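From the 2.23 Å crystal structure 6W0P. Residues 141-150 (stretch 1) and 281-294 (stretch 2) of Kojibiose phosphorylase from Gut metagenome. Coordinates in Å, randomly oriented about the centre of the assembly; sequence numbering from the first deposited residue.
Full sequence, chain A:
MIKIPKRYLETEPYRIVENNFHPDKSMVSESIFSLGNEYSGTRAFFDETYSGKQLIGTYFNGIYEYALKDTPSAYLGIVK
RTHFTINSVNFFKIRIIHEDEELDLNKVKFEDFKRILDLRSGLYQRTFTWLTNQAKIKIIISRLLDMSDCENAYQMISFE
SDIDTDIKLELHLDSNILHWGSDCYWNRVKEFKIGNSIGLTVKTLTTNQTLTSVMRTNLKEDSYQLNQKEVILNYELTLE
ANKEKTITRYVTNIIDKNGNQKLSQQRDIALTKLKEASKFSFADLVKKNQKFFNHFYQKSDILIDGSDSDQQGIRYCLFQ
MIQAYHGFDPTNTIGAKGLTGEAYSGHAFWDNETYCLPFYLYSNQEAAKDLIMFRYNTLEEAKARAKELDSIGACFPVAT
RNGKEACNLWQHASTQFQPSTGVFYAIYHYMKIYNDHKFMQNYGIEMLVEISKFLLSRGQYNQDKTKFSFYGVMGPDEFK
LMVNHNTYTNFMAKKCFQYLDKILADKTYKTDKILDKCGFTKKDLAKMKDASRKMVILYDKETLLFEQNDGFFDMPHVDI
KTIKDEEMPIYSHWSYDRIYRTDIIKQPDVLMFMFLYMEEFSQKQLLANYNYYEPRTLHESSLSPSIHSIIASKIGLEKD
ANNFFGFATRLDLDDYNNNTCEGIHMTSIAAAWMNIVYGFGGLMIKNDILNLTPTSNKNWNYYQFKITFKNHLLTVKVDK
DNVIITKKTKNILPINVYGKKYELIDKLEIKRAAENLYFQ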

# COMPACT_ATOMS: atom_id res chain seq x y z
N ILE A 141 26.61 -40.30 -1.33
CA ILE A 141 25.26 -40.09 -0.72
C ILE A 141 24.24 -40.05 -1.86
O ILE A 141 24.31 -39.16 -2.71
N SER A 142 23.34 -41.03 -1.85
CA SER A 142 22.33 -41.25 -2.91
C SER A 142 20.95 -41.03 -2.30
O SER A 142 20.76 -41.41 -1.14
N ARG A 143 20.04 -40.36 -3.03
CA ARG A 143 18.63 -40.27 -2.58
C ARG A 143 17.62 -40.24 -3.73
O ARG A 143 17.94 -39.88 -4.90
N LEU A 144 16.41 -40.63 -3.34
CA LEU A 144 15.20 -40.85 -4.16
C LEU A 144 13.99 -40.35 -3.36
O LEU A 144 13.93 -40.59 -2.15
N LEU A 145 13.03 -39.74 -4.04
CA LEU A 145 11.63 -39.68 -3.59
C LEU A 145 10.86 -40.69 -4.44
O LEU A 145 11.03 -40.69 -5.67
N ASP A 146 10.10 -41.58 -3.80
CA ASP A 146 9.30 -42.63 -4.49
C ASP A 146 8.21 -41.94 -5.31
O ASP A 146 7.43 -41.21 -4.70
N MET A 147 8.17 -42.13 -6.62
CA MET A 147 7.24 -41.37 -7.50
C MET A 147 5.84 -41.99 -7.49
O MET A 147 4.92 -41.24 -7.83
N SER A 148 5.68 -43.26 -7.10
CA SER A 148 4.37 -43.98 -7.01
C SER A 148 3.82 -43.95 -5.58
O SER A 148 2.70 -43.43 -5.38
N ASP A 149 4.55 -44.51 -4.61
CA ASP A 149 4.16 -44.50 -3.17
C ASP A 149 4.81 -43.28 -2.52
O ASP A 149 5.87 -43.45 -1.91
N CYS A 150 4.21 -42.10 -2.68
CA CYS A 150 4.90 -40.79 -2.60
C CYS A 150 5.17 -40.38 -1.15
O CYS A 150 5.95 -39.43 -0.94
N SER A 281 15.75 -53.22 -1.65
CA SER A 281 17.07 -52.56 -1.74
C SER A 281 16.93 -51.18 -2.40
O SER A 281 16.01 -51.00 -3.25
N PHE A 282 17.80 -50.24 -2.04
CA PHE A 282 17.92 -48.92 -2.69
C PHE A 282 17.98 -49.15 -4.19
O PHE A 282 17.20 -48.52 -4.90
N ALA A 283 18.82 -50.08 -4.66
CA ALA A 283 19.07 -50.31 -6.10
C ALA A 283 17.74 -50.66 -6.78
O ALA A 283 17.53 -50.17 -7.90
N ASP A 284 16.88 -51.44 -6.12
CA ASP A 284 15.56 -51.89 -6.65
C ASP A 284 14.58 -50.72 -6.65
O ASP A 284 13.69 -50.69 -7.53
N LEU A 285 14.74 -49.78 -5.72
CA LEU A 285 13.86 -48.57 -5.66
C LEU A 285 14.27 -47.56 -6.74
O LEU A 285 13.40 -46.82 -7.21
N VAL A 286 15.53 -47.54 -7.16
CA VAL A 286 15.97 -46.75 -8.34
C VAL A 286 15.24 -47.32 -9.58
O VAL A 286 14.69 -46.53 -10.34
N LYS A 287 15.23 -48.64 -9.74
CA LYS A 287 14.55 -49.32 -10.88
C LYS A 287 13.06 -49.00 -10.84
O LYS A 287 12.52 -48.70 -11.90
N LYS A 288 12.45 -49.00 -9.66
CA LYS A 288 11.01 -48.67 -9.48
C LYS A 288 10.75 -47.23 -9.96
O LYS A 288 9.80 -47.04 -10.76
N ASN A 289 11.61 -46.29 -9.58
CA ASN A 289 11.44 -44.88 -10.00
C ASN A 289 11.64 -44.79 -11.52
O ASN A 289 10.91 -44.04 -12.17
N GLN A 290 12.57 -45.56 -12.06
CA GLN A 290 12.87 -45.51 -13.51
C GLN A 290 11.64 -46.01 -14.28
O GLN A 290 11.36 -45.43 -15.33
N LYS A 291 10.94 -47.03 -13.78
CA LYS A 291 9.70 -47.59 -14.40
C LYS A 291 8.66 -46.47 -14.49
O LYS A 291 8.02 -46.34 -15.54
N PHE A 292 8.51 -45.65 -13.44
CA PHE A 292 7.61 -44.47 -13.43
C PHE A 292 8.05 -43.43 -14.47
O PHE A 292 7.19 -42.97 -15.22
N PHE A 293 9.33 -43.06 -14.53
CA PHE A 293 9.80 -42.03 -15.49
C PHE A 293 9.74 -42.55 -16.94
O PHE A 293 9.47 -41.71 -17.85
N ASN A 294 10.02 -43.84 -17.18
CA ASN A 294 9.98 -44.43 -18.54
C ASN A 294 8.58 -44.20 -19.13
O ASN A 294 8.49 -43.79 -20.28

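The end of a strand and the loop that follows it pack against one side of a helix through two apolar clusters, with a polar cluster built around Asn-289 and Lys-288 between them. Along the strand, Ser-142 and Leu-144 point toward the helix while Arg-143 and Leu-145 point away. Leu-144 (m, t) places CD1 over one face of the Phe-282 ring (chi1 t), 4.1 Å from its centroid, and the same CD1 lies 3.7 Å from Val-286 CG2 and 4.0 Å from Leu-285 CB. Ser-142 CB reaches Phe-282 CZ at 3.5 Å.

Where the strand gives way to loop, Asn-289 uses both ends of its amide to bind the backbone: ND2 donates to Leu-145 O (2.9 Å), and OD1 accepts from Met-147 N (3.0 Å). Its chi1 of -108° lies between wells. Lys-288, extended with all four chi angles t, carries NZ to salt bridges with Asp-146 OD2 and Asp-149 OD2, both 2.7 Å. Asp-146 (t) also braces its own turn, OD1 accepting from Ser-148 N and Asp-149 N, while water 1 links Asp-146 OD1 (2.8 Å), Asn-289 OD1 (2.9 Å) and Ser-148 OG (3.0 Å).

Beyond, Met-147 (m, m, m) sets CB over the Phe-292 ring, 3.4 Å from its centroid, and CG 3.7 Å from Phe-293 CE2.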

# COMPACT_ATOMS: atom_id res chain seq x y z
CB ILE A 141 25.24 -38.84 0.16
CG1 ILE A 141 26.30 -38.94 1.25
CG2 ILE A 141 23.85 -38.60 0.73
CD1 ILE A 141 26.44 -37.72 2.10
CB SER A 142 22.52 -42.63 -3.50
OG SER A 142 23.86 -42.80 -3.95
CB ARG A 143 18.45 -39.12 -1.58
CG ARG A 143 18.99 -37.76 -1.99
CD ARG A 143 19.15 -36.88 -0.76
NE ARG A 143 18.76 -35.50 -1.05
CZ ARG A 143 19.10 -34.42 -0.34
NH1 ARG A 143 19.86 -34.54 0.72
NH2 ARG A 143 18.68 -33.23 -0.73
CB LEU A 144 15.01 -42.35 -4.40
CG LEU A 144 16.00 -43.09 -5.28
CD1 LEU A 144 15.76 -44.59 -5.16
CD2 LEU A 144 15.88 -42.68 -6.74
CB LEU A 145 11.11 -38.24 -3.72
CG LEU A 145 11.93 -37.17 -3.01
CD1 LEU A 145 11.26 -35.81 -3.13
CD2 LEU A 145 12.14 -37.50 -1.54
CB ASP A 146 8.70 -43.61 -3.48
CG ASP A 146 8.22 -44.93 -4.08
OD1 ASP A 146 7.56 -44.91 -5.15
OD2 ASP A 146 8.49 -45.97 -3.45
CB MET A 147 7.73 -41.30 -8.94
CG MET A 147 9.06 -40.61 -9.05
SD MET A 147 9.09 -38.92 -8.41
CE MET A 147 8.09 -38.11 -9.64
CB SER A 148 4.49 -45.40 -7.52
OG SER A 148 5.50 -45.48 -8.52
CB ASP A 149 4.54 -45.81 -2.47
CG ASP A 149 3.88 -47.03 -3.09
OD1 ASP A 149 2.65 -47.11 -2.99
OD2 ASP A 149 4.60 -47.86 -3.70
CB CYS A 150 4.11 -39.71 -3.33
SG CYS A 150 3.76 -40.17 -5.05
CB SER A 281 18.05 -53.40 -2.50
OG SER A 281 17.73 -53.36 -3.88
CB PHE A 282 19.12 -48.13 -2.16
CG PHE A 282 19.18 -46.70 -2.65
CD1 PHE A 282 18.53 -45.68 -1.96
CD2 PHE A 282 19.90 -46.38 -3.79
CE1 PHE A 282 18.59 -44.37 -2.41
CE2 PHE A 282 19.95 -45.07 -4.26
CZ PHE A 282 19.29 -44.07 -3.57
CB ALA A 283 20.14 -51.35 -6.33
CB ASP A 284 15.02 -53.09 -5.88
CG ASP A 284 15.54 -54.43 -6.38
OD1 ASP A 284 16.32 -54.45 -7.39
OD2 ASP A 284 15.16 -55.46 -5.79
CB LEU A 285 13.93 -48.01 -4.24
CG LEU A 285 13.30 -48.95 -3.22
CD1 LEU A 285 13.64 -48.57 -1.80
CD2 LEU A 285 11.80 -49.01 -3.43
CB VAL A 286 17.50 -46.74 -8.53
CG1 VAL A 286 17.90 -45.93 -9.76
CG2 VAL A 286 18.23 -46.23 -7.29
CB LYS A 287 14.78 -50.84 -10.86
CG LYS A 287 16.19 -51.26 -11.21
CD LYS A 287 16.37 -52.76 -11.16
CE LYS A 287 17.80 -53.20 -11.42
NZ LYS A 287 17.84 -54.62 -11.85
CB LYS A 288 10.60 -48.86 -8.03
CG LYS A 288 9.13 -48.63 -7.74
CD LYS A 288 8.85 -48.72 -6.27
CE LYS A 288 7.39 -48.64 -5.92
NZ LYS A 288 7.20 -48.12 -4.54
CB ASN A 289 12.36 -43.92 -9.26
CG ASN A 289 11.62 -43.06 -8.27
OD1 ASN A 289 10.58 -43.45 -7.77
ND2 ASN A 289 12.16 -41.89 -8.00
CB GLN A 290 14.13 -46.31 -13.84
CG GLN A 290 14.51 -46.29 -15.31
CD GLN A 290 16.00 -46.12 -15.48
OE1 GLN A 290 16.75 -46.03 -14.49
NE2 GLN A 290 16.43 -46.08 -16.73
CB LYS A 291 9.19 -48.79 -13.60
CG LYS A 291 8.48 -49.86 -14.41
CD LYS A 291 7.52 -50.67 -13.56
CE LYS A 291 6.20 -49.96 -13.31
NZ LYS A 291 5.13 -50.45 -14.22
CB PHE A 292 7.57 -43.83 -12.05
CG PHE A 292 6.80 -42.54 -11.98
CD1 PHE A 292 7.38 -41.34 -12.38
CD2 PHE A 292 5.51 -42.52 -11.48
CE1 PHE A 292 6.68 -40.15 -12.28
CE2 PHE A 292 4.82 -41.32 -11.37
CZ PHE A 292 5.41 -40.14 -11.77
CB PHE A 293 11.20 -41.52 -15.12
CG PHE A 293 11.18 -40.53 -13.99
CD1 PHE A 293 10.74 -39.23 -14.22
CD2 PHE A 293 11.61 -40.89 -12.72
CE1 PHE A 293 10.74 -38.31 -13.19
CE2 PHE A 293 11.58 -39.97 -11.70
CZ PHE A 293 11.13 -38.69 -11.93
CB ASN A 294 10.30 -45.92 -18.58
CG ASN A 294 11.76 -46.25 -18.35
OD1 ASN A 294 12.64 -45.39 -18.43
ND2 ASN A 294 12.03 -47.50 -18.03
O HOH W 1 8.36 -45.29 -7.76